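Local coordinates for hypothetical protein (Porphyromonas gingivalis W83, PDB 2P3P) that is of unknown function, belongs to the DUF3256 family and can bind a magnesium ion, at residues 117-120 / 121-125; 126-129 / 130-133; 139-142 / 143-147. All blocks are in the same frame, centred on the assembly; numbering follows the deposited sequence. Where two conformers were deposited one is given.

Interaction 1 (117-120 / 121-125); sequences LKTD and RFWQQ
Thr119 O accepts two backbone N-H groups, from positions i+3 and i+4; the Phe122 and Trp123 side chains begin beside this oxygen, and Leu117 packs on the Phe122 ring. Phe122 N reaches Thr119 O at 2.9 Å from above the carbonyl plane, 41° out of it, and closes a beta turn over 119-122 with helical backbone angles at Asp120 and Arg121. Trp123 N lies 3.0 Å from Thr119 O, nearly in line with the carbonyl bond but with the more bent N-H...O angle, 137°.

The Phe122 side chain can be followed outward. Its CB lies 3.8 Å from Thr119 O. With CG beside the backbone N (chi1 -52°), the Phe122 ring turns back beside the preceding chain: Phe122 CD2 sits 3.6 Å from Lys118 O, Phe122 CE2 meets Leu117 CB at 4.0 Å, and CZ, at the tip, touches Leu117 CD1. Leu117 CB thus comes to the ring edge, while the CD methylene of Arg121 lies over one face toward the rim. Thr119 CG2 runs alongside Trp123 and meets the indole edge at CD1, 3.9 Å away. Beyond, Trp123 NE1 donates in the ring plane to Gln125 OE1.

The turn follows the edge strand 116-117 of the seven-stranded antiparallel sheet. Phe122 stacks on Phe109 and Thr119 OG1 bonds to Ile107 O, both of strand 104-111, whereas Trp123 meets Tyr195 edge-to-face and packs on strand 165-170 of the four-stranded sheet.

Interaction 2 (126-129 / 130-133); sequences PRIE and DFFL
Asp130 turns back to the start of its own turn, where its OD2 accepts from Arg127 N at 3.0 Å, met from 46° above the carboxylate plane. The backbone answers in the opposite direction, Asp130 N donating to Arg127 O. Two further i to i+3 bonds, Phe131 N to Ile128 O and Phe132 N to Glu129 O, each 3.0 Å, make this a short 3-10 helix, residues 128-131. All three of these donors lie well above the carbonyl planes they meet.

Charged groups meet next to the turn. Glu129 OE2 sits over the centre of the Arg127 guanidinium, 3.5 Å from Arg127 NE, a salt bridge of charges alone to which no N-H points. A water donates to both Glu129 OE2 and Asp130 OD1, joining two carboxylates that would probably repel; Glu129 OE1 pairs with Arg138.

Among the ring contacts, Phe132 lays a face on the backbone of Glu129. Glu129 CA stands 3.5 Å from the Phe132 centroid and 2° off the normal, a CH-pi contact, and Glu129 CB is 3.7 Å from Phe132 CE2. Phe131 presents its edge to Ile128 O. In carbon-carbon packing, Phe131 CD2 meets Ile128 CD1 at 4.1 Å and Phe131 CE2 touches Pro126 CG. Pro126 and Phe131 pack on strands 155-159, 165-170 and 193-197.

Interaction 3 (139-142 / 143-147); sequences QSYA and YQAIY
Ser140 OG accepts from Tyr143 N at 3.1 Å with an N-H...O angle of 162°, the capping bond of a serine at the N-cap of helix 141-146. The hydroxyl stands between the backbone N and the carbonyl carbon (chi1 67°), which turns it toward the first turn of the helix. Ser140 OG also lies 3.3 Å from Tyr143 CB.

Regular i to i+4 bonding starts at the same residue. Gln144 N donates almost straight to Ser140 O at 3.0 Å, Ala145 N to Tyr141 O at 2.9 Å, and Ile146 N to Ala142 O at 3.2 Å. Side-chain carbons lie beside the carbonyls of the previous turn: Ala145 CB 3.3 Å from Tyr141 O, and Ile146 CG1 near Ala142 O.

Further out, residues ahead of the helix position the cap. Ser140 OG is also bonded to Asp137 O, and Asp137 OD1 receives Gln139 N, which helps hold the chain as it enters the helix. One flank of the helix, formed by Ala142, Ala145 and Ile146, packs on Leu183 of helix 181-184, and the Tyr143 ring meets Phe187. Ile146 also lies close to Ser149, a magnesium-binding residue in a structure of this protein, though no metal is bound here.

On the exposed flank Gln144, extended beyond CG, crosses Gln139 with the amide planes 89° apart, Gln144 NE2 lying 3.5 Å from Gln139 CA.

Followed from the N terminus, the three contacts come in series along the chain from the end of strand 116-117 through helix 141-146, each a local turn closed before the next opens, with none nested or crossed. Interaction 1 turns the chain off the edge of the seven-stranded sheet toward the four-stranded one. Interaction 2 adjoins it directly in sequence, its centre 19 Å from that of interaction 1, and carries the path along the four-stranded sheet. After the connection through residues 134-138, interaction 3 begins the helix that packs on helix 181-184. Interactions 2 and 3 touch where Phe132 CE2 meets Tyr143 CE1 at 3.6 Å, both rings also meeting Phe187; interactions 1 and 3 stay about 15 Å apart at their nearest atoms.

Interaction 1 (117-120 / 121-125)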
# COMPACT_ATOMS: atom_id res chain seq x y z
N LEU A 117 9.88 -11.93 1.21
CA LEU A 117 9.04 -13.00 1.67
C LEU A 117 7.89 -13.16 0.70
O LEU A 117 7.58 -12.27 -0.07
CB LEU A 117 8.61 -12.76 3.09
CG LEU A 117 9.74 -12.60 4.13
CD1 LEU A 117 9.17 -12.13 5.50
CD2 LEU A 117 10.55 -13.91 4.28
N LYS A 118 7.29 -14.34 0.69
CA LYS A 118 6.15 -14.57 -0.18
C LYS A 118 4.96 -13.88 0.49
O LYS A 118 4.65 -14.13 1.65
CB LYS A 118 5.89 -16.06 -0.42
CG LYS A 118 4.82 -16.73 0.45
CD LYS A 118 4.53 -18.16 0.01
CE LYS A 118 3.59 -18.86 0.99
NZ LYS A 118 2.55 -19.73 0.33
N THR A 119 4.34 -12.97 -0.24
CA THR A 119 3.17 -12.25 0.23
C THR A 119 1.97 -13.14 0.65
O THR A 119 1.33 -12.81 1.63
CB THR A 119 2.75 -11.16 -0.81
OG1 THR A 119 3.84 -10.23 -1.01
CG2 THR A 119 1.52 -10.36 -0.37
N ASP A 120 1.72 -14.29 -0.01
CA ASP A 120 0.47 -15.10 0.22
C ASP A 120 0.36 -15.51 1.67
O ASP A 120 -0.72 -15.84 2.18
CB ASP A 120 0.43 -16.46 -0.53
CG ASP A 120 1.13 -16.48 -1.87
OD1 ASP A 120 2.04 -15.65 -2.14
OD2 ASP A 120 0.78 -17.40 -2.66
N ARG A 121 1.50 -15.62 2.32
CA ARG A 121 1.53 -16.10 3.67
C ARG A 121 0.84 -15.11 4.63
O ARG A 121 0.23 -15.51 5.63
CB ARG A 121 2.99 -16.26 4.08
CG ARG A 121 3.14 -17.14 5.25
CD ARG A 121 4.38 -16.78 6.05
NE ARG A 121 4.19 -17.27 7.40
CZ ARG A 121 5.13 -17.76 8.18
NH1 ARG A 121 6.38 -17.87 7.76
NH2 ARG A 121 4.80 -18.17 9.39
N PHE A 122 0.98 -13.82 4.32
CA PHE A 122 0.52 -12.75 5.18
C PHE A 122 -0.74 -12.03 4.69
O PHE A 122 -1.40 -11.31 5.45
CB PHE A 122 1.64 -11.70 5.25
CG PHE A 122 2.95 -12.26 5.63
CD1 PHE A 122 3.18 -12.65 6.92
CD2 PHE A 122 3.96 -12.42 4.70
CE1 PHE A 122 4.43 -13.17 7.31
CE2 PHE A 122 5.19 -12.92 5.07
CZ PHE A 122 5.42 -13.30 6.38
N TRP A 123 -1.03 -12.17 3.42
CA TRP A 123 -2.08 -11.39 2.80
C TRP A 123 -2.69 -12.14 1.61
O TRP A 123 -1.97 -12.64 0.75
CB TRP A 123 -1.50 -10.06 2.32
CG TRP A 123 -2.38 -9.32 1.33
CD1 TRP A 123 -2.20 -9.22 -0.01
CD2 TRP A 123 -3.56 -8.59 1.64
NE1 TRP A 123 -3.23 -8.47 -0.58
CE2 TRP A 123 -4.07 -8.07 0.42
CE3 TRP A 123 -4.25 -8.33 2.83
CZ2 TRP A 123 -5.23 -7.30 0.37
CZ3 TRP A 123 -5.36 -7.53 2.78
CH2 TRP A 123 -5.85 -7.03 1.55
N GLN A 124 -4.01 -12.23 1.60
CA GLN A 124 -4.74 -12.78 0.46
C GLN A 124 -5.56 -11.65 -0.18
O GLN A 124 -6.49 -11.14 0.43
CB GLN A 124 -5.70 -13.91 0.89
CG GLN A 124 -6.53 -14.49 -0.21
CD GLN A 124 -7.42 -15.69 0.24
OE1 GLN A 124 -7.19 -16.31 1.31
NE2 GLN A 124 -8.40 -16.04 -0.59
N GLN A 125 -5.28 -11.33 -1.43
CA GLN A 125 -6.00 -10.25 -2.11
C GLN A 125 -7.50 -10.61 -2.20
O GLN A 125 -7.84 -11.71 -2.62
CB GLN A 125 -5.45 -10.04 -3.53
CG GLN A 125 -6.00 -8.85 -4.30
CD GLN A 125 -5.37 -7.52 -3.89
OE1 GLN A 125 -4.86 -7.39 -2.81
NE2 GLN A 125 -5.44 -6.52 -4.76

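Interaction 2 (126-129 / 130-133)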
# COMPACT_ATOMS: atom_id res chain seq x y z
N PRO A 126 -8.39 -9.72 -1.76
CA PRO A 126 -9.81 -10.04 -1.94
C PRO A 126 -10.22 -10.12 -3.40
O PRO A 126 -9.51 -9.57 -4.25
CB PRO A 126 -10.54 -8.90 -1.24
CG PRO A 126 -9.58 -7.80 -1.10
CD PRO A 126 -8.18 -8.40 -1.13
N ARG A 127 -11.28 -10.89 -3.67
CA ARG A 127 -11.93 -10.95 -4.98
C ARG A 127 -12.82 -9.75 -5.13
O ARG A 127 -13.27 -9.17 -4.12
CB ARG A 127 -12.78 -12.22 -5.14
CG ARG A 127 -11.99 -13.53 -5.07
CD ARG A 127 -12.88 -14.77 -5.05
NE ARG A 127 -13.90 -14.76 -6.10
CZ ARG A 127 -14.55 -15.82 -6.56
NH1 ARG A 127 -15.46 -15.66 -7.51
NH2 ARG A 127 -14.29 -17.04 -6.10
N ILE A 128 -13.15 -9.40 -6.37
CA ILE A 128 -14.01 -8.24 -6.56
C ILE A 128 -15.38 -8.50 -5.91
O ILE A 128 -16.07 -7.55 -5.51
CB ILE A 128 -14.14 -7.84 -8.05
CG1 ILE A 128 -14.77 -6.45 -8.19
CG2 ILE A 128 -14.99 -8.88 -8.85
CD1 ILE A 128 -14.02 -5.31 -7.51
N GLU A 129 -15.81 -9.76 -5.78
CA GLU A 129 -17.13 -10.04 -5.23
C GLU A 129 -17.25 -9.67 -3.77
O GLU A 129 -18.37 -9.47 -3.27
CB GLU A 129 -17.58 -11.52 -5.44
CG GLU A 129 -16.79 -12.57 -4.63
CD GLU A 129 -17.40 -13.97 -4.69
OE1 GLU A 129 -18.49 -14.18 -5.31
OE2 GLU A 129 -16.78 -14.87 -4.08
N ASP A 130 -16.10 -9.60 -3.09
CA ASP A 130 -16.05 -9.11 -1.71
C ASP A 130 -16.55 -7.67 -1.54
O ASP A 130 -16.83 -7.26 -0.41
CB ASP A 130 -14.65 -9.27 -1.15
CG ASP A 130 -14.23 -10.73 -1.10
OD1 ASP A 130 -15.09 -11.61 -0.91
OD2 ASP A 130 -13.03 -10.98 -1.25
N PHE A 131 -16.67 -6.95 -2.65
CA PHE A 131 -17.06 -5.54 -2.63
C PHE A 131 -18.51 -5.41 -3.12
O PHE A 131 -19.01 -4.28 -3.34
CB PHE A 131 -16.12 -4.72 -3.54
CG PHE A 131 -14.72 -4.64 -3.05
CD1 PHE A 131 -14.32 -3.61 -2.19
CD2 PHE A 131 -13.79 -5.60 -3.41
CE1 PHE A 131 -13.03 -3.54 -1.71
CE2 PHE A 131 -12.48 -5.53 -2.92
CZ PHE A 131 -12.12 -4.48 -2.06
N PHE A 132 -19.19 -6.55 -3.25
CA PHE A 132 -20.57 -6.50 -3.70
C PHE A 132 -21.53 -6.14 -2.56
O PHE A 132 -21.33 -6.54 -1.40
CB PHE A 132 -21.02 -7.83 -4.34
CG PHE A 132 -20.37 -8.15 -5.67
CD1 PHE A 132 -19.50 -7.26 -6.35
CD2 PHE A 132 -20.66 -9.36 -6.26
CE1 PHE A 132 -18.94 -7.61 -7.56
CE2 PHE A 132 -20.09 -9.73 -7.48
CZ PHE A 132 -19.24 -8.85 -8.13
N LEU A 133 -22.58 -5.39 -2.91
CA LEU A 133 -23.68 -5.08 -1.99
C LEU A 133 -24.49 -6.32 -1.69
O LEU A 133 -24.38 -7.34 -2.40
CB LEU A 133 -24.62 -4.04 -2.63
CG LEU A 133 -24.04 -2.65 -2.70
CD1 LEU A 133 -24.88 -1.77 -3.62
CD2 LEU A 133 -23.88 -2.08 -1.28
O HOH W 1 -15.50 -14.46 -1.91

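Interaction 3 (139-142 / 143-147)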
# COMPACT_ATOMS: atom_id res chain seq x y z
N GLN A 139 -27.17 -13.02 -12.25
CA GLN A 139 -27.85 -13.13 -13.57
C GLN A 139 -28.65 -11.87 -13.90
O GLN A 139 -29.42 -11.86 -14.87
CB GLN A 139 -28.74 -14.36 -13.65
CG GLN A 139 -28.01 -15.69 -13.41
CD GLN A 139 -27.11 -16.06 -14.58
OE1 GLN A 139 -25.92 -16.31 -14.40
NE2 GLN A 139 -27.68 -16.09 -15.78
N SER A 140 -28.47 -10.82 -13.12
CA SER A 140 -29.17 -9.55 -13.39
C SER A 140 -28.61 -8.84 -14.60
O SER A 140 -27.43 -8.99 -14.92
CB SER A 140 -29.12 -8.58 -12.20
OG SER A 140 -27.82 -8.09 -11.93
N TYR A 141 -29.46 -8.09 -15.29
CA TYR A 141 -29.05 -7.30 -16.40
C TYR A 141 -27.87 -6.42 -16.02
O TYR A 141 -26.85 -6.35 -16.72
CB TYR A 141 -30.24 -6.44 -16.86
CG TYR A 141 -30.11 -5.90 -18.26
CD1 TYR A 141 -30.86 -6.45 -19.30
CD2 TYR A 141 -29.23 -4.85 -18.54
CE1 TYR A 141 -30.73 -5.96 -20.60
CE2 TYR A 141 -29.08 -4.38 -19.81
CZ TYR A 141 -29.83 -4.92 -20.84
OH TYR A 141 -29.69 -4.40 -22.11
N ALA A 142 -27.99 -5.76 -14.88
CA ALA A 142 -26.90 -4.86 -14.43
C ALA A 142 -25.56 -5.58 -14.28
O ALA A 142 -24.55 -5.11 -14.76
CB ALA A 142 -27.29 -4.15 -13.13
N TYR A 143 -25.56 -6.73 -13.62
CA TYR A 143 -24.35 -7.49 -13.45
C TYR A 143 -23.76 -7.97 -14.77
O TYR A 143 -22.54 -7.80 -15.01
CB TYR A 143 -24.57 -8.67 -12.49
CG TYR A 143 -23.33 -9.48 -12.21
CD1 TYR A 143 -22.55 -9.24 -11.08
CD2 TYR A 143 -22.96 -10.52 -13.04
CE1 TYR A 143 -21.43 -10.02 -10.82
CE2 TYR A 143 -21.83 -11.28 -12.79
CZ TYR A 143 -21.11 -11.05 -11.67
OH TYR A 143 -20.03 -11.84 -11.45
N GLN A 144 -24.59 -8.58 -15.63
CA GLN A 144 -24.14 -9.10 -16.92
C GLN A 144 -23.59 -8.00 -17.85
O GLN A 144 -22.58 -8.25 -18.56
CB GLN A 144 -25.27 -9.95 -17.59
CG GLN A 144 -25.43 -11.28 -16.85
CD GLN A 144 -26.70 -12.12 -17.19
OE1 GLN A 144 -27.68 -11.62 -17.75
NE2 GLN A 144 -26.66 -13.42 -16.83
N ALA A 145 -24.16 -6.81 -17.78
CA ALA A 145 -23.71 -5.68 -18.57
C ALA A 145 -22.34 -5.14 -18.09
O ALA A 145 -21.53 -4.69 -18.89
CB ALA A 145 -24.77 -4.56 -18.59
N ILE A 146 -22.09 -5.18 -16.78
CA ILE A 146 -20.85 -4.61 -16.20
C ILE A 146 -19.75 -5.67 -16.02
O ILE A 146 -18.58 -5.32 -15.92
CB ILE A 146 -21.13 -4.01 -14.79
CG1 ILE A 146 -22.14 -2.87 -14.87
CG2 ILE A 146 -19.79 -3.60 -14.04
CD1 ILE A 146 -21.88 -1.86 -16.00
N TYR A 147 -20.12 -6.95 -16.04
CA TYR A 147 -19.24 -8.06 -15.68
C TYR A 147 -17.83 -7.93 -16.27
O TYR A 147 -16.83 -8.00 -15.57
CB TYR A 147 -19.82 -9.40 -16.16
CG TYR A 147 -18.92 -10.55 -15.84
CD1 TYR A 147 -18.77 -10.96 -14.53
CD2 TYR A 147 -18.15 -11.18 -16.83
CE1 TYR A 147 -17.93 -11.99 -14.18
CE2 TYR A 147 -17.30 -12.24 -16.48
CZ TYR A 147 -17.20 -12.63 -15.15
OH TYR A 147 -16.37 -13.65 -14.74